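Local coordinates for protein cytochrome c, putative (Shewanella oneidensis, PDB 1SP3) that carries eight c-type hemes in a single chain and probably works as a respiratory oxidoreductase, consistent with reduction of tetrathionate, at residues 45-50 with 294-299; 288-293 with 322-327. All coordinates share one frame; numbering follows the deposited sequence.

Contact 1 (45-50 with 294-299); sequences QKLPDR and TANAYM
L47 and P48, at the turn of the two-stranded antiparallel hairpin 44-47/50-53, rest on A295, N296 and A297 of strand 295-297 of the large mixed sheet. The axes of 45-47 and 295-297 run at 88° to each other with a closest approach of 6.6 Å, and no direct hydrogen bond joins the segments, so the hairpin packs across the strand and does not extend its sheet. L47 has CG anti to its carbonyl carbon (chi1 -53°), and its two methyls divide the work: CD2 lies 3.4 Å from A295 O and also meets A297 CB, whereas CD1 reaches M299 CG at 4.1 Å. The P48 ring crosses the N296 amide at a slant, P48 CD 3.3 Å from N296 OD1, with P48 CG also against the amide, 3.7 Å from N296 CG. R50 extends from CG to NE, which brings its guanidinium past M299 in the reverse sense; M299 CG sits over one face of that group, 3.7 Å from NH2. The same R50 NH2 forms a salt bridge with D302, whose carboxylate also accepts the backbone N-H of M299, and this shared partner probably helps to hold the guanidinium in place. Waters supply the polar links. One is hydrogen-bonded to K46 O and accepts from A295 N, tying backbone to backbone. The other donates to D49 OD1 and, at 2.7 Å, to N296 OD1, bridging two acceptor oxygens.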
ATOM      1  N   GLN A  45      12.624   2.338   8.964  1.00 32.62           N
ATOM      2  CA  GLN A  45      12.806   3.224   7.819  1.00 33.14           C
ATOM      3  C   GLN A  45      13.658   4.435   8.188  1.00 34.31           C
ATOM      4  O   GLN A  45      13.393   5.098   9.206  1.00 34.55           O
ATOM      5  CB  GLN A  45      11.435   3.669   7.269  1.00 31.77           C
ATOM      6  CG  GLN A  45      11.447   4.462   5.997  1.00 33.72           C
ATOM      7  CD  GLN A  45      10.022   4.713   5.510  1.00 30.96           C
ATOM      8  OE1 GLN A  45       9.124   4.059   5.977  1.00 33.90           O
ATOM      9  NE2 GLN A  45       9.829   5.637   4.609  1.00 27.54           N
ATOM     10  N   LYS A  46      14.608   4.750   7.304  1.00 33.77           N
ATOM     11  CA  LYS A  46      15.536   5.838   7.428  1.00 34.48           C
ATOM     12  C   LYS A  46      14.917   7.072   6.748  1.00 35.15           C
ATOM     13  O   LYS A  46      14.875   7.147   5.515  1.00 35.33           O
ATOM     14  CB  LYS A  46      16.912   5.379   6.881  1.00 33.89           C
ATOM     15  CG  LYS A  46      18.073   6.357   7.093  1.00 43.33           C
ATOM     16  CD  LYS A  46      19.488   5.681   6.758  1.00 52.20           C
ATOM     17  CE  LYS A  46      20.707   6.677   6.888  1.00 56.31           C
ATOM     18  NZ  LYS A  46      20.203   8.053   7.270  1.00 59.78           N
ATOM     19  N   LEU A  47      14.324   7.962   7.573  1.00 34.54           N
ATOM     20  CA  LEU A  47      13.855   9.295   7.186  1.00 36.11           C
ATOM     21  C   LEU A  47      15.001  10.345   7.053  1.00 37.27           C
ATOM     22  O   LEU A  47      16.071  10.162   7.621  1.00 39.72           O
ATOM     23  CB  LEU A  47      12.780   9.788   8.202  1.00 35.51           C
ATOM     24  CG  LEU A  47      11.588   8.833   8.457  1.00 35.20           C
ATOM     25  CD1 LEU A  47      10.571   9.500   9.408  1.00 31.25           C
ATOM     26  CD2 LEU A  47      10.895   8.262   7.131  1.00 29.23           C
ATOM     27  N   PRO A  48      14.808  11.455   6.367  1.00 37.88           N
ATOM     28  CA  PRO A  48      15.900  12.409   6.178  1.00 39.50           C
ATOM     29  C   PRO A  48      16.695  12.746   7.457  1.00 40.82           C
ATOM     30  O   PRO A  48      17.938  12.799   7.419  1.00 39.99           O
ATOM     31  CB  PRO A  48      15.158  13.644   5.644  1.00 39.36           C
ATOM     32  CG  PRO A  48      14.077  13.040   4.836  1.00 37.70           C
ATOM     33  CD  PRO A  48      13.576  11.934   5.728  1.00 38.89           C
ATOM     34  N   ASP A  49      15.984  12.851   8.582  1.00 41.44           N
ATOM     35  CA  ASP A  49      16.516  13.392   9.823  1.00 43.25           C
ATOM     36  C   ASP A  49      16.544  12.412  11.013  1.00 42.41           C
ATOM     37  O   ASP A  49      16.937  12.794  12.090  1.00 43.46           O
ATOM     38  CB  ASP A  49      15.627  14.573  10.233  1.00 43.31           C
ATOM     39  CG  ASP A  49      14.127  14.188  10.340  1.00 48.10           C
ATOM     40  OD1 ASP A  49      13.541  13.567   9.356  1.00 46.91           O
ATOM     41  OD2 ASP A  49      13.450  14.491  11.397  1.00 52.21           O
ATOM     42  N   ARG A  50      16.062  11.185  10.830  1.00 41.65           N
ATOM     43  CA  ARG A  50      15.891  10.206  11.928  1.00 40.14           C
ATOM     44  C   ARG A  50      15.570   8.804  11.374  1.00 39.54           C
ATOM     45  O   ARG A  50      15.010   8.695  10.272  1.00 36.97           O
ATOM     46  CB  ARG A  50      14.767  10.633  12.901  1.00 40.35           C
ATOM     47  CG  ARG A  50      13.470  11.100  12.205  1.00 41.08           C
ATOM     48  CD  ARG A  50      12.210  11.433  13.119  1.00 42.81           C
ATOM     49  NE  ARG A  50      11.119  11.848  12.246  1.00 39.31           N
ATOM     50  CZ  ARG A  50       9.873  12.146  12.611  1.00 45.52           C
ATOM     51  NH1 ARG A  50       9.487  12.077  13.909  1.00 38.94           N
ATOM     52  NH2 ARG A  50       8.997  12.514  11.618  1.00 42.54           N
ATOM     53  N   THR A 294      15.041   6.936  -0.680  1.00 33.42           N
ATOM     54  CA  THR A 294      14.533   7.332   0.621  1.00 33.75           C
ATOM     55  C   THR A 294      13.272   8.174   0.468  1.00 32.75           C
ATOM     56  O   THR A 294      13.022   8.797  -0.591  1.00 31.93           O
ATOM     57  CB  THR A 294      15.621   8.089   1.504  1.00 33.77           C
ATOM     58  OG1 THR A 294      16.111   9.163   0.739  1.00 41.44           O
ATOM     59  CG2 THR A 294      16.885   7.292   1.617  1.00 34.83           C
ATOM     60  N   ALA A 295      12.479   8.195   1.542  1.00 30.51           N
ATOM     61  CA  ALA A 295      11.231   8.872   1.523  1.00 31.04           C
ATOM     62  C   ALA A 295      11.083   9.600   2.890  1.00 32.43           C
ATOM     63  O   ALA A 295      11.590   9.156   3.957  1.00 32.90           O
ATOM     64  CB  ALA A 295      10.112   7.849   1.325  1.00 29.27           C
ATOM     65  N   ASN A 296      10.400  10.713   2.858  1.00 31.00           N
ATOM     66  CA  ASN A 296       9.992  11.301   4.104  1.00 31.26           C
ATOM     67  C   ASN A 296       8.637  10.756   4.548  1.00 31.68           C
ATOM     68  O   ASN A 296       7.818  10.364   3.712  1.00 31.28           O
ATOM     69  CB  ASN A 296       9.994  12.847   4.027  1.00 30.76           C
ATOM     70  CG  ASN A 296      10.407  13.475   5.380  1.00 32.73           C
ATOM     71  OD1 ASN A 296      10.489  12.756   6.409  1.00 31.89           O
ATOM     72  ND2 ASN A 296      10.686  14.761   5.382  1.00 31.90           N
ATOM     73  N   ALA A 297       8.407  10.720   5.861  1.00 31.21           N
ATOM     74  CA  ALA A 297       7.107  10.336   6.380  1.00 30.95           C
ATOM     75  C   ALA A 297       6.649  11.173   7.582  1.00 31.83           C
ATOM     76  O   ALA A 297       7.423  11.487   8.447  1.00 32.90           O
ATOM     77  CB  ALA A 297       7.061   8.821   6.726  1.00 28.82           C
ATOM     78  N   TYR A 298       5.349  11.462   7.629  1.00 32.11           N
ATOM     79  CA  TYR A 298       4.709  12.028   8.788  1.00 31.35           C
ATOM     80  C   TYR A 298       4.535  10.924   9.833  1.00 31.22           C
ATOM     81  O   TYR A 298       4.021   9.842   9.522  1.00 31.24           O
ATOM     82  CB  TYR A 298       3.340  12.641   8.407  1.00 31.29           C
ATOM     83  CG  TYR A 298       2.665  13.218   9.671  1.00 31.46           C
ATOM     84  CD1 TYR A 298       2.943  14.537  10.095  1.00 32.41           C
ATOM     85  CD2 TYR A 298       1.851  12.426  10.477  1.00 29.04           C
ATOM     86  CE1 TYR A 298       2.379  15.067  11.282  1.00 30.63           C
ATOM     87  CE2 TYR A 298       1.241  12.968  11.685  1.00 27.49           C
ATOM     88  CZ  TYR A 298       1.543  14.295  12.069  1.00 28.06           C
ATOM     89  OH  TYR A 298       0.995  14.853  13.232  1.00 31.31           O
ATOM     90  N   MET A 299       4.989  11.151  11.055  1.00 29.86           N
ATOM     91  CA  MET A 299       4.808  10.129  12.067  1.00 31.67           C
ATOM     92  C   MET A 299       3.954  10.654  13.220  1.00 32.64           C
ATOM     93  O   MET A 299       3.802  11.887  13.373  1.00 29.77           O
ATOM     94  CB  MET A 299       6.127   9.671  12.652  1.00 32.63           C
ATOM     95  CG  MET A 299       7.141   9.288  11.614  1.00 31.85           C
ATOM     96  SD  MET A 299       6.658   7.670  11.084  1.00 35.72           S
ATOM     97  CE  MET A 299       6.868   6.691  12.499  1.00 36.13           C
TER
HETATM   98  O   HOH W   1      13.143   6.318   3.709  1.00 27.37           O
HETATM   99  O   HOH W   2      11.113  13.283   9.008  1.00 47.82           O

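Contact 2 (288-293 with 322-327); sequences YAWYNG and AKAKIY
Strands 288-291 and 325-327 pair antiparallel in the large mixed sheet, A289 facing Y327 and Y291 facing K325 as hydrogen-bonded pairs, with W290 and I326 the non-hydrogen-bonded pair between them. Four backbone bonds hold this ladder; the straightest, Y327 N to A289 O, spans 3.0 Å with 176° at the hydrogen. The short CA-CA distance of 4.5 Å at W290 and I326 brings their side chains together on one face of the sheet. There I326 CG1 stands over the six-membered ring of W290 as a CH-pi contact, 3.5 Å from its centroid and 6° off the ring normal. A324 O lies at the edge of the same indole, 3.7 Å from CZ3, and W290 NE1 is hydrogen-bonded to L426 O. An alanine at W290 would probably leave I326 CG1 without its aromatic platform and L426 O without this donor, opening a gap beside A324. I326 also touches a heme and belongs to a heme pocket; I326 CG2 meets Y288 CB at 3.7 Å. On the face bearing A289, Y291 and Y327, two tyrosines form a T-shaped pair: the edge of Y291 is directed at the face of Y327, with planes at 86° and centroids 5.4 Å apart. G293 N lies over the centre of one face of the Y291 ring. Y291 CD2 lies above the Y327 ring, displaced toward its rim, while Y291 CB touches Y327 CD1 at 3.7 Å.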
ATOM      1  N   TYR A 288       5.278  12.402 -11.509  1.00 27.99           N
ATOM      2  CA  TYR A 288       6.691  11.954 -11.579  1.00 27.59           C
ATOM      3  C   TYR A 288       7.532  12.651 -10.542  1.00 26.51           C
ATOM      4  O   TYR A 288       7.379  13.857 -10.353  1.00 29.84           O
ATOM      5  CB  TYR A 288       7.190  12.200 -12.980  1.00 24.46           C
ATOM      6  CG  TYR A 288       6.284  11.384 -13.929  1.00 27.75           C
ATOM      7  CD1 TYR A 288       5.227  11.989 -14.628  1.00 30.71           C
ATOM      8  CD2 TYR A 288       6.461  10.027 -14.070  1.00 25.18           C
ATOM      9  CE1 TYR A 288       4.378  11.257 -15.470  1.00 25.90           C
ATOM     10  CE2 TYR A 288       5.650   9.288 -14.897  1.00 26.22           C
ATOM     11  CZ  TYR A 288       4.644   9.910 -15.608  1.00 24.59           C
ATOM     12  OH  TYR A 288       3.819   9.139 -16.349  1.00 22.76           O
ATOM     13  N   ALA A 289       8.467  11.966  -9.937  1.00 23.56           N
ATOM     14  CA  ALA A 289       9.285  12.682  -8.980  1.00 23.52           C
ATOM     15  C   ALA A 289      10.655  12.057  -8.886  1.00 23.70           C
ATOM     16  O   ALA A 289      10.773  10.844  -9.073  1.00 22.56           O
ATOM     17  CB  ALA A 289       8.581  12.834  -7.596  1.00 19.25           C
ATOM     18  N   TRP A 290      11.686  12.883  -8.657  1.00 24.30           N
ATOM     19  CA  TRP A 290      12.965  12.369  -8.222  1.00 25.45           C
ATOM     20  C   TRP A 290      12.836  11.417  -7.052  1.00 26.38           C
ATOM     21  O   TRP A 290      12.132  11.699  -6.052  1.00 26.61           O
ATOM     22  CB  TRP A 290      13.971  13.491  -7.873  1.00 27.03           C
ATOM     23  CG  TRP A 290      14.350  14.304  -9.072  1.00 24.73           C
ATOM     24  CD1 TRP A 290      13.934  15.579  -9.382  1.00 21.00           C
ATOM     25  CD2 TRP A 290      15.133  13.849 -10.173  1.00 25.44           C
ATOM     26  NE1 TRP A 290      14.437  15.952 -10.607  1.00 24.20           N
ATOM     27  CE2 TRP A 290      15.151  14.898 -11.132  1.00 24.58           C
ATOM     28  CE3 TRP A 290      15.803  12.635 -10.469  1.00 23.32           C
ATOM     29  CZ2 TRP A 290      15.860  14.807 -12.309  1.00 24.52           C
ATOM     30  CZ3 TRP A 290      16.511  12.549 -11.605  1.00 22.84           C
ATOM     31  CH2 TRP A 290      16.527  13.612 -12.532  1.00 26.80           C
ATOM     32  N   TYR A 291      13.511  10.274  -7.167  1.00 25.81           N
ATOM     33  CA  TYR A 291      13.500   9.337  -6.066  1.00 24.03           C
ATOM     34  C   TYR A 291      14.834   8.672  -5.980  1.00 24.69           C
ATOM     35  O   TYR A 291      15.267   8.027  -6.942  1.00 23.16           O
ATOM     36  CB  TYR A 291      12.386   8.281  -6.268  1.00 25.06           C
ATOM     37  CG  TYR A 291      12.247   7.187  -5.178  1.00 25.06           C
ATOM     38  CD1 TYR A 291      12.025   7.517  -3.823  1.00 26.08           C
ATOM     39  CD2 TYR A 291      12.343   5.829  -5.513  1.00 28.84           C
ATOM     40  CE1 TYR A 291      11.893   6.515  -2.855  1.00 26.75           C
ATOM     41  CE2 TYR A 291      12.206   4.802  -4.523  1.00 28.39           C
ATOM     42  CZ  TYR A 291      11.949   5.188  -3.206  1.00 27.65           C
ATOM     43  OH  TYR A 291      11.876   4.199  -2.246  1.00 32.79           O
ATOM     44  N   ASN A 292      15.427   8.724  -4.785  1.00 25.87           N
ATOM     45  CA  ASN A 292      16.740   8.066  -4.526  1.00 28.66           C
ATOM     46  C   ASN A 292      16.692   6.892  -3.563  1.00 30.78           C
ATOM     47  O   ASN A 292      17.734   6.462  -3.053  1.00 31.46           O
ATOM     48  CB  ASN A 292      17.739   9.089  -3.938  1.00 28.26           C
ATOM     49  CG  ASN A 292      17.311   9.593  -2.520  1.00 30.71           C
ATOM     50  OD1 ASN A 292      16.434   8.991  -1.861  1.00 36.95           O
ATOM     51  ND2 ASN A 292      17.875  10.697  -2.089  1.00 28.43           N
ATOM     52  N   GLY A 293      15.516   6.330  -3.318  1.00 32.20           N
ATOM     53  CA  GLY A 293      15.483   5.207  -2.391  1.00 33.02           C
ATOM     54  C   GLY A 293      15.032   5.642  -0.977  1.00 33.85           C
ATOM     55  O   GLY A 293      14.671   4.822  -0.152  1.00 33.70           O
ATOM     56  N   ALA A 322      22.832  12.053  -7.698  1.00 37.12           N
ATOM     57  CA  ALA A 322      23.285  10.987  -8.578  1.00 37.24           C
ATOM     58  C   ALA A 322      22.584   9.677  -8.202  1.00 37.90           C
ATOM     59  O   ALA A 322      22.466   8.820  -9.043  1.00 38.01           O
ATOM     60  CB  ALA A 322      24.873  10.781  -8.479  1.00 38.90           C
ATOM     61  N   LYS A 323      22.159   9.490  -6.948  1.00 37.39           N
ATOM     62  CA  LYS A 323      21.398   8.273  -6.640  1.00 38.78           C
ATOM     63  C   LYS A 323      19.892   8.309  -7.118  1.00 36.71           C
ATOM     64  O   LYS A 323      19.213   7.272  -7.112  1.00 37.88           O
ATOM     65  CB  LYS A 323      21.415   7.972  -5.129  1.00 40.18           C
ATOM     66  CG  LYS A 323      22.728   7.470  -4.539  1.00 47.54           C
ATOM     67  CD  LYS A 323      22.622   7.320  -2.973  1.00 57.89           C
ATOM     68  CE  LYS A 323      22.811   5.812  -2.449  1.00 63.63           C
ATOM     69  NZ  LYS A 323      24.109   5.580  -1.648  1.00 63.62           N
ATOM     70  N   ALA A 324      19.384   9.473  -7.514  1.00 32.75           N
ATOM     71  CA  ALA A 324      17.936   9.623  -7.732  1.00 30.67           C
ATOM     72  C   ALA A 324      17.634   9.394  -9.231  1.00 29.35           C
ATOM     73  O   ALA A 324      18.481   9.782 -10.062  1.00 27.91           O
ATOM     74  CB  ALA A 324      17.474  11.018  -7.287  1.00 27.72           C
ATOM     75  N   LYS A 325      16.473   8.774  -9.573  1.00 26.82           N
ATOM     76  CA  LYS A 325      15.959   8.772 -10.962  1.00 27.47           C
ATOM     77  C   LYS A 325      14.522   9.282 -10.947  1.00 27.51           C
ATOM     78  O   LYS A 325      13.928   9.376  -9.840  1.00 27.34           O
ATOM     79  CB  LYS A 325      15.981   7.361 -11.588  1.00 25.66           C
ATOM     80  CG  LYS A 325      17.412   6.939 -11.915  1.00 32.05           C
ATOM     81  CD  LYS A 325      17.442   5.513 -12.428  1.00 32.41           C
ATOM     82  CE  LYS A 325      18.860   5.048 -12.497  1.00 31.10           C
ATOM     83  NZ  LYS A 325      18.816   4.007 -13.487  1.00 36.14           N
ATOM     84  N   ILE A 326      13.979   9.649 -12.118  1.00 25.46           N
ATOM     85  CA  ILE A 326      12.595  10.066 -12.127  1.00 24.25           C
ATOM     86  C   ILE A 326      11.690   8.838 -12.164  1.00 25.75           C
ATOM     87  O   ILE A 326      11.788   8.011 -13.094  1.00 23.18           O
ATOM     88  CB  ILE A 326      12.300  11.033 -13.327  1.00 25.92           C
ATOM     89  CG1 ILE A 326      13.184  12.280 -13.221  1.00 20.59           C
ATOM     90  CG2 ILE A 326      10.748  11.325 -13.488  1.00 21.49           C
ATOM     91  CD1 ILE A 326      13.189  13.056 -14.622  1.00 22.31           C
ATOM     92  N   TYR A 327      10.824   8.706 -11.136  1.00 24.63           N
ATOM     93  CA  TYR A 327       9.959   7.519 -10.980  1.00 24.61           C
ATOM     94  C   TYR A 327       8.509   7.995 -10.988  1.00 25.33           C
ATOM     95  O   TYR A 327       8.242   9.177 -10.661  1.00 25.19           O
ATOM     96  CB  TYR A 327      10.178   6.897  -9.600  1.00 23.32           C
ATOM     97  CG  TYR A 327      11.343   5.869  -9.526  1.00 25.60           C
ATOM     98  CD1 TYR A 327      12.695   6.322  -9.373  1.00 22.36           C
ATOM     99  CD2 TYR A 327      11.089   4.468  -9.555  1.00 26.12           C
ATOM    100  CE1 TYR A 327      13.741   5.444  -9.285  1.00 26.65           C
ATOM    101  CE2 TYR A 327      12.191   3.492  -9.469  1.00 28.93           C
ATOM    102  CZ  TYR A 327      13.500   4.022  -9.306  1.00 28.98           C
ATOM    103  OH  TYR A 327      14.592   3.220  -9.300  1.00 30.97           O
TER

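How the contacts relate
From the N terminus, the chain first forms the hairpin that holds 45-50, then runs through 243 residues before 294-299 returns to it; contact 1 closes this long loop. Contact 2 closes a much shorter one, its segments 288-293 and 322-327 lying 29 residues apart. Because 288-293 falls inside the longer loop and 322-327 beyond its end, the loops cross. Their middle segments are consecutive, strand 287-291 leading through a short connection into 295-297, yet the contact centres lie 15 Å apart. Both reach the same mixed sheet: contact 2 pairs two of its strands, and contact 1 sets the separate N-terminal hairpin against another.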